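Local coordinates for solute-binding protein (Thermoactinomyces vulgaris, PDB 2ZYO) that binds maltotetraose in a pocket between two lobes and probably serves the uptake of cyclo- and maltodextrins across the membrane, at residues Glu307-Arg312 with Pro320-Leu325; Gly194-Asn199 with Pro349-Pro354. All coordinates share one frame; numbering follows the deposited sequence.

Interaction 1 of 2, residues Glu307-Arg312 with Pro320-Leu325; sequences EALASR and PPQKEL
Leu309 and Leu325 meet where the helix 306-316 packs against the stretch that follows it, and the evidence is a set of carbon-to-carbon approaches with 206 Å² buried over the two segments. Leu309 has CG anti to its carbonyl carbon (chi1 -68°) and an extended chi2 of -178°, which carries CD1 to the side of Pro320 and Gln322. Its CB lies 3.7 Å from CD1 of Leu325 and 3.8 Å from CB of Pro320, so the root of the side chain rests against a methyl and a proline ring that lie next to each other. Farther out, Leu309 CD1 shares that CB of Pro320 and reaches, at 4.1 Å, CG of Gln322, whose chain bends at chi2.

Leu309 and Pro320 run past each other in opposite directions, and the ring also touches the backbone, with Pro320 CG 3.7 Å from Leu309 O. Leu325 forks over the helix surface. Its CD1 sits 3.5 Å from the backbone N of Ala310 while CD2 lies 3.8 Å from Ala310 CB, one branch against the main chain and the other against the methyl.

Phe107 extends the apolar patch over Leu309 and Gln322, and Phe313 adds its side chain to Pro320. At the border, Glu324 forms a salt bridge with Lys306. Pro321 centres an inverse gamma turn, closed by a weak bond from Gln322 N to Pro320 O, that turns the chain roughly through a right angle. The arrangement is a local packing of helix 306-316 against the proline-rich turn and short, weakly bonded helix that follow it, in the solute-binding protein fold.

Interaction 2 of 2, residues Gly194-Asn199 with Pro349-Pro354; sequences GTLDPN and PMPSIP
Leu196 carries CG anti to its carbonyl carbon (chi1 -62°) with chi2 extended, whereas Ile353 holds CG1 between its backbone N and carbonyl carbon (chi1 65°), leaving CG2 beside the N. With both side chains starting out toward the other segment, Ile353 offers CG1, CG2 and CD1 together to Leu196. The two side chains cross at a slant: Leu196 CB is 4.1 Å from Ile353 CD1, and Leu196 CD1 is 4.2 Å from Ile353 CG2. The closest approach is made by that same leucine methyl, as Leu196 CD1 lies 3.8 Å from Pro351 CB; the side chain of Pro351 is about 9 Å from a bound glucose. Pro198 widens the apolar surface, its CB standing 4.2 Å from Ile353 CD1.

Beside this patch the chain changes direction at Pro198 and Asn199, where an Asx turn forms: Asn199 N donates to Asp197 OD1 over 3.0 Å, coming from above the carboxylate plane.

Phe189, on the strand 189-192 that pairs antiparallel with 195-201, touches both Leu196 and Ile353, while Tyr117 of strand 116-117 also covers Ile353 and Phe278 of strand 278-287 meets Pro351. The two-stranded sheet is thus packed against the loop between strand 348-349 and helix 360-371.

From the N terminus, the chain first passes through 194-199, then runs on to 307-312 and 320-325, and returns at 349-354. Interaction 2 therefore closes a long loop, with 149 residues between its segments, and interaction 1 closes a short one of 7 residues that lies wholly within it; the two do not cross. In space they are separate, their centres 28 Å apart and their nearest atoms about 10 Å apart. Interaction 1 joins helix 306-316 to the turn and short helix directly after it. Interaction 2 instead brings the small antiparallel sheet of 189-192 and 195-201 to the loop leading into helix 360-371, which bears the sugar-pocket residues Trp360 and Asn364.

Interaction 1 of 2, residues Glu307-Arg312 with Pro320-Leu325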
ATOM      1  N   GLU A 307      13.303  11.642  14.381  1.00 11.36           N
ATOM      2  CA  GLU A 307      12.996  11.268  15.761  1.00 12.51           C
ATOM      3  C   GLU A 307      11.563  10.755  15.922  1.00 11.05           C
ATOM      4  O   GLU A 307      11.336   9.729  16.568  1.00 12.08           O
ATOM      5  CB  GLU A 307      13.240  12.454  16.700  1.00 13.89           C
ATOM      6  CG  GLU A 307      13.187  12.101  18.181  1.00 19.29           C
ATOM      7  CD  GLU A 307      13.300  13.310  19.099  1.00 20.13           C
ATOM      8  OE1 GLU A 307      13.304  14.461  18.606  1.00 22.26           O
ATOM      9  OE2 GLU A 307      13.387  13.105  20.326  1.00 22.63           O
ATOM     10  N   ALA A 308      10.605  11.476  15.342  1.00 11.31           N
ATOM     11  CA  ALA A 308       9.190  11.117  15.460  1.00  9.85           C
ATOM     12  C   ALA A 308       8.871   9.787  14.784  1.00 10.13           C
ATOM     13  O   ALA A 308       8.129   8.974  15.334  1.00  9.61           O
ATOM     14  CB  ALA A 308       8.301  12.228  14.905  1.00  9.80           C
ATOM     15  N   LEU A 309       9.443   9.565  13.602  1.00  9.92           N
ATOM     16  CA  LEU A 309       9.171   8.341  12.847  1.00  8.95           C
ATOM     17  C   LEU A 309       9.932   7.116  13.364  1.00  9.04           C
ATOM     18  O   LEU A 309       9.460   5.988  13.211  1.00 10.01           O
ATOM     19  CB  LEU A 309       9.392   8.550  11.343  1.00  7.65           C
ATOM     20  CG  LEU A 309       8.401   9.487  10.636  1.00  8.28           C
ATOM     21  CD1 LEU A 309       8.693   9.563   9.146  1.00  9.12           C
ATOM     22  CD2 LEU A 309       6.950   9.072  10.871  1.00 10.21           C
ATOM     23  N   ALA A 310      11.098   7.337  13.974  1.00  9.11           N
ATOM     24  CA  ALA A 310      11.810   6.262  14.667  1.00  9.53           C
ATOM     25  C   ALA A 310      10.936   5.753  15.807  1.00 10.20           C
ATOM     26  O   ALA A 310      10.738   4.545  15.962  1.00 10.34           O
ATOM     27  CB  ALA A 310      13.149   6.749  15.198  1.00 10.53           C
ATOM     28  N   SER A 311      10.400   6.694  16.584  1.00  9.41           N
ATOM     29  CA  SER A 311       9.445   6.400  17.649  1.00  9.59           C
ATOM     30  C   SER A 311       8.196   5.705  17.108  1.00  9.90           C
ATOM     31  O   SER A 311       7.755   4.690  17.660  1.00  9.89           O
ATOM     32  CB  SER A 311       9.071   7.692  18.383  1.00  9.04           C
ATOM     33  OG  SER A 311       7.894   7.540  19.155  1.00  9.71           O
ATOM     34  N   ARG A 312       7.639   6.242  16.023  1.00  9.09           N
ATOM     35  CA  ARG A 312       6.446   5.650  15.412  1.00  9.30           C
ATOM     36  C   ARG A 312       6.670   4.205  14.971  1.00  9.62           C
ATOM     37  O   ARG A 312       5.818   3.347  15.210  1.00 10.73           O
ATOM     38  CB  ARG A 312       5.930   6.486  14.238  1.00  9.43           C
ATOM     39  CG  ARG A 312       4.515   6.096  13.847  1.00 10.26           C
ATOM     40  CD  ARG A 312       3.949   6.897  12.691  1.00 10.63           C
ATOM     41  NE  ARG A 312       2.544   6.540  12.501  1.00 11.21           N
ATOM     42  CZ  ARG A 312       2.116   5.504  11.781  1.00 11.40           C
ATOM     43  NH1 ARG A 312       2.977   4.716  11.150  1.00 12.66           N
ATOM     44  NH2 ARG A 312       0.818   5.255  11.693  1.00 11.99           N
ATOM     45  N   PRO A 320       8.643   3.345   8.387  1.00  9.01           N
ATOM     46  CA  PRO A 320       8.632   4.734   7.942  1.00  8.94           C
ATOM     47  C   PRO A 320       9.514   4.912   6.703  1.00  8.97           C
ATOM     48  O   PRO A 320      10.688   4.534   6.731  1.00  8.75           O
ATOM     49  CB  PRO A 320       9.214   5.491   9.140  1.00  9.57           C
ATOM     50  CG  PRO A 320      10.098   4.500   9.835  1.00 10.27           C
ATOM     51  CD  PRO A 320       9.637   3.107   9.452  1.00 11.36           C
ATOM     52  N   PRO A 321       8.956   5.472   5.611  1.00  9.47           N
ATOM     53  CA  PRO A 321       9.770   5.632   4.407  1.00 10.02           C
ATOM     54  C   PRO A 321      10.656   6.874   4.506  1.00  9.46           C
ATOM     55  O   PRO A 321      10.561   7.799   3.688  1.00 10.61           O
ATOM     56  CB  PRO A 321       8.728   5.751   3.295  1.00 11.08           C
ATOM     57  CG  PRO A 321       7.531   6.334   3.957  1.00  9.95           C
ATOM     58  CD  PRO A 321       7.581   5.972   5.421  1.00  9.86           C
ATOM     59  N   GLN A 322      11.505   6.866   5.527  1.00  8.67           N
ATOM     60  CA  GLN A 322      12.423   7.945   5.836  1.00  8.91           C
ATOM     61  C   GLN A 322      13.819   7.406   5.533  1.00  9.83           C
ATOM     62  O   GLN A 322      14.202   6.356   6.052  1.00 10.19           O
ATOM     63  CB  GLN A 322      12.277   8.310   7.319  1.00  8.98           C
ATOM     64  CG  GLN A 322      12.560   9.770   7.672  1.00  9.76           C
ATOM     65  CD  GLN A 322      14.031  10.069   7.950  1.00  9.87           C
ATOM     66  OE1 GLN A 322      14.391  11.215   8.207  1.00 11.88           O
ATOM     67  NE2 GLN A 322      14.880   9.047   7.900  1.00  8.97           N
ATOM     68  N   LYS A 323      14.564   8.120   4.687  1.00 10.35           N
ATOM     69  CA  LYS A 323      15.820   7.609   4.107  1.00 11.29           C
ATOM     70  C   LYS A 323      16.813   7.050   5.129  1.00 12.70           C
ATOM     71  O   LYS A 323      17.294   5.925   4.981  1.00 12.22           O
ATOM     72  CB  LYS A 323      16.499   8.670   3.234  1.00 13.19           C
ATOM     73  CG  LYS A 323      15.801   8.941   1.912  1.00 13.13           C
ATOM     74  CD  LYS A 323      16.649   9.847   1.039  1.00 14.81           C
ATOM     75  CE  LYS A 323      15.997  10.111  -0.302  1.00 16.33           C
ATOM     76  NZ  LYS A 323      16.763  11.113  -1.087  1.00 18.97           N
ATOM     77  N   GLU A 324      17.118   7.838   6.156  1.00 12.41           N
ATOM     78  CA  GLU A 324      18.062   7.412   7.191  1.00 12.56           C
ATOM     79  C   GLU A 324      17.547   6.215   7.985  1.00 12.91           C
ATOM     80  O   GLU A 324      18.308   5.295   8.291  1.00 15.30           O
ATOM     81  CB  GLU A 324      18.394   8.563   8.142  1.00 13.55           C
ATOM     82  CG  GLU A 324      19.320   9.610   7.552  1.00 13.70           C
ATOM     83  CD  GLU A 324      19.965  10.464   8.621  1.00 14.04           C
ATOM     84  OE1 GLU A 324      20.875   9.963   9.311  1.00 18.30           O
ATOM     85  OE2 GLU A 324      19.560  11.632   8.778  1.00 14.73           O
ATOM     86  N   LEU A 325      16.256   6.228   8.309  1.00 12.96           N
ATOM     87  CA  LEU A 325      15.654   5.163   9.108  1.00 12.39           C
ATOM     88  C   LEU A 325      15.624   3.827   8.371  1.00 12.70           C
ATOM     89  O   LEU A 325      15.770   2.771   8.990  1.00 13.83           O
ATOM     90  CB  LEU A 325      14.248   5.553   9.581  1.00 12.53           C
ATOM     91  CG  LEU A 325      14.167   6.697  10.597  1.00 11.99           C
ATOM     92  CD1 LEU A 325      12.720   7.033  10.918  1.00 12.88           C
ATOM     93  CD2 LEU A 325      14.933   6.367  11.873  1.00 12.18           C
TER

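Interaction 2 of 2, residues Gly194-Asn199 with Pro349-Pro354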
ATOM      1  N   GLY A 194       4.445  11.842 -14.629  1.00 30.84           N
ATOM      2  CA  GLY A 194       3.665  11.946 -13.399  1.00 30.81           C
ATOM      3  C   GLY A 194       2.165  11.810 -13.591  1.00 30.40           C
ATOM      4  O   GLY A 194       1.453  11.409 -12.666  1.00 31.91           O
ATOM      5  N   THR A 195       1.684  12.145 -14.788  1.00 29.52           N
ATOM      6  CA  THR A 195       0.253  12.094 -15.093  1.00 27.54           C
ATOM      7  C   THR A 195      -0.151  10.770 -15.733  1.00 26.15           C
ATOM      8  O   THR A 195       0.468  10.315 -16.698  1.00 24.78           O
ATOM      9  CB  THR A 195      -0.194  13.252 -16.018  1.00 28.70           C
ATOM     10  OG1 THR A 195       0.503  13.174 -17.266  1.00 31.20           O
ATOM     11  CG2 THR A 195       0.074  14.605 -15.368  1.00 28.53           C
ATOM     12  N   LEU A 196      -1.198  10.165 -15.179  1.00 23.80           N
ATOM     13  CA  LEU A 196      -1.772   8.943 -15.728  1.00 21.80           C
ATOM     14  C   LEU A 196      -2.923   9.273 -16.666  1.00 21.46           C
ATOM     15  O   LEU A 196      -3.726  10.166 -16.384  1.00 21.92           O
ATOM     16  CB  LEU A 196      -2.261   8.020 -14.605  1.00 21.69           C
ATOM     17  CG  LEU A 196      -1.241   7.491 -13.592  1.00 20.56           C
ATOM     18  CD1 LEU A 196      -1.933   6.639 -12.544  1.00 22.19           C
ATOM     19  CD2 LEU A 196      -0.145   6.692 -14.273  1.00 21.84           C
ATOM     20  N   ASP A 197      -2.992   8.557 -17.784  1.00 19.75           N
ATOM     21  CA  ASP A 197      -4.092   8.720 -18.725  1.00 18.46           C
ATOM     22  C   ASP A 197      -5.153   7.661 -18.429  1.00 18.05           C
ATOM     23  O   ASP A 197      -4.922   6.473 -18.665  1.00 16.80           O
ATOM     24  CB  ASP A 197      -3.593   8.616 -20.173  1.00 18.85           C
ATOM     25  CG  ASP A 197      -4.688   8.889 -21.202  1.00 20.18           C
ATOM     26  OD1 ASP A 197      -5.835   9.208 -20.816  1.00 20.89           O
ATOM     27  OD2 ASP A 197      -4.394   8.786 -22.413  1.00 21.10           O
ATOM     28  N   PRO A 198      -6.320   8.092 -17.909  1.00 17.08           N
ATOM     29  CA  PRO A 198      -7.400   7.158 -17.593  1.00 17.14           C
ATOM     30  C   PRO A 198      -7.991   6.493 -18.835  1.00 15.86           C
ATOM     31  O   PRO A 198      -8.664   5.469 -18.722  1.00 17.60           O
ATOM     32  CB  PRO A 198      -8.449   8.048 -16.920  1.00 17.94           C
ATOM     33  CG  PRO A 198      -8.170   9.419 -17.422  1.00 17.24           C
ATOM     34  CD  PRO A 198      -6.686   9.485 -17.589  1.00 17.90           C
ATOM     35  N   ASN A 199      -7.734   7.080 -20.003  1.00 17.12           N
ATOM     36  CA  ASN A 199      -8.219   6.540 -21.271  1.00 17.36           C
ATOM     37  C   ASN A 199      -7.295   5.493 -21.895  1.00 17.81           C
ATOM     38  O   ASN A 199      -7.738   4.690 -22.723  1.00 19.00           O
ATOM     39  CB  ASN A 199      -8.495   7.667 -22.270  1.00 19.21           C
ATOM     40  CG  ASN A 199      -9.810   8.374 -22.003  1.00 20.44           C
ATOM     41  OD1 ASN A 199     -10.780   8.189 -22.736  1.00 24.60           O
ATOM     42  ND2 ASN A 199      -9.852   9.182 -20.949  1.00 22.14           N
ATOM     43  N   PRO A 349       4.076   3.081  -6.630  1.00 13.37           N
ATOM     44  CA  PRO A 349       2.867   3.482  -5.918  1.00 12.57           C
ATOM     45  C   PRO A 349       1.604   2.999  -6.620  1.00 11.58           C
ATOM     46  O   PRO A 349       1.521   3.049  -7.850  1.00 14.12           O
ATOM     47  CB  PRO A 349       2.934   5.015  -5.943  1.00 12.82           C
ATOM     48  CG  PRO A 349       4.370   5.338  -6.212  1.00 14.52           C
ATOM     49  CD  PRO A 349       4.835   4.248  -7.116  1.00 13.63           C
ATOM     50  N   MET A 350       0.635   2.517  -5.845  1.00 12.13           N
ATOM     51  CA  MET A 350      -0.689   2.252  -6.392  1.00 12.77           C
ATOM     52  C   MET A 350      -1.201   3.533  -7.040  1.00 12.13           C
ATOM     53  O   MET A 350      -1.061   4.614  -6.459  1.00 12.51           O
ATOM     54  CB  MET A 350      -1.656   1.810  -5.299  1.00 13.87           C
ATOM     55  CG  MET A 350      -1.580   0.338  -4.960  1.00 17.05           C
ATOM     56  SD  MET A 350      -2.784  -0.135  -3.712  1.00 25.57           S
ATOM     57  CE  MET A 350      -2.141   0.737  -2.300  1.00 12.63           C
ATOM     58  N   PRO A 351      -1.774   3.427  -8.255  1.00 11.48           N
ATOM     59  CA  PRO A 351      -2.365   4.597  -8.901  1.00 12.52           C
ATOM     60  C   PRO A 351      -3.344   5.302  -7.968  1.00 13.30           C
ATOM     61  O   PRO A 351      -4.137   4.643  -7.287  1.00 14.47           O
ATOM     62  CB  PRO A 351      -3.100   3.992 -10.099  1.00 12.72           C
ATOM     63  CG  PRO A 351      -2.309   2.770 -10.427  1.00 12.91           C
ATOM     64  CD  PRO A 351      -1.885   2.220  -9.097  1.00 13.11           C
ATOM     65  N   SER A 352      -3.270   6.629  -7.929  1.00 12.35           N
ATOM     66  CA  SER A 352      -4.080   7.422  -7.009  1.00 13.32           C
ATOM     67  C   SER A 352      -5.185   8.215  -7.707  1.00 13.19           C
ATOM     68  O   SER A 352      -5.963   8.906  -7.048  1.00 14.48           O
ATOM     69  CB  SER A 352      -3.191   8.363  -6.192  1.00 13.29           C
ATOM     70  OG  SER A 352      -2.469   9.235  -7.040  1.00 14.74           O
ATOM     71  N   ILE A 353      -5.255   8.116  -9.032  1.00 12.91           N
ATOM     72  CA  ILE A 353      -6.318   8.782  -9.792  1.00 12.89           C
ATOM     73  C   ILE A 353      -7.678   8.139  -9.486  1.00 13.19           C
ATOM     74  O   ILE A 353      -7.738   6.941  -9.199  1.00 12.99           O
ATOM     75  CB  ILE A 353      -6.029   8.816 -11.324  1.00 11.53           C
ATOM     76  CG1 ILE A 353      -6.001   7.403 -11.928  1.00 13.14           C
ATOM     77  CG2 ILE A 353      -4.726   9.569 -11.602  1.00 12.01           C
ATOM     78  CD1 ILE A 353      -6.110   7.380 -13.449  1.00 12.82           C
ATOM     79  N   PRO A 354      -8.770   8.934  -9.518  1.00 13.68           N
ATOM     80  CA  PRO A 354     -10.091   8.398  -9.165  1.00 14.77           C
ATOM     81  C   PRO A 354     -10.489   7.165  -9.979  1.00 13.29           C
ATOM     82  O   PRO A 354     -11.161   6.273  -9.457  1.00 15.45           O
ATOM     83  CB  PRO A 354     -11.036   9.565  -9.471  1.00 14.53           C
ATOM     84  CG  PRO A 354     -10.187  10.777  -9.331  1.00 15.67           C
ATOM     85  CD  PRO A 354      -8.841  10.369  -9.858  1.00 14.82           C
TER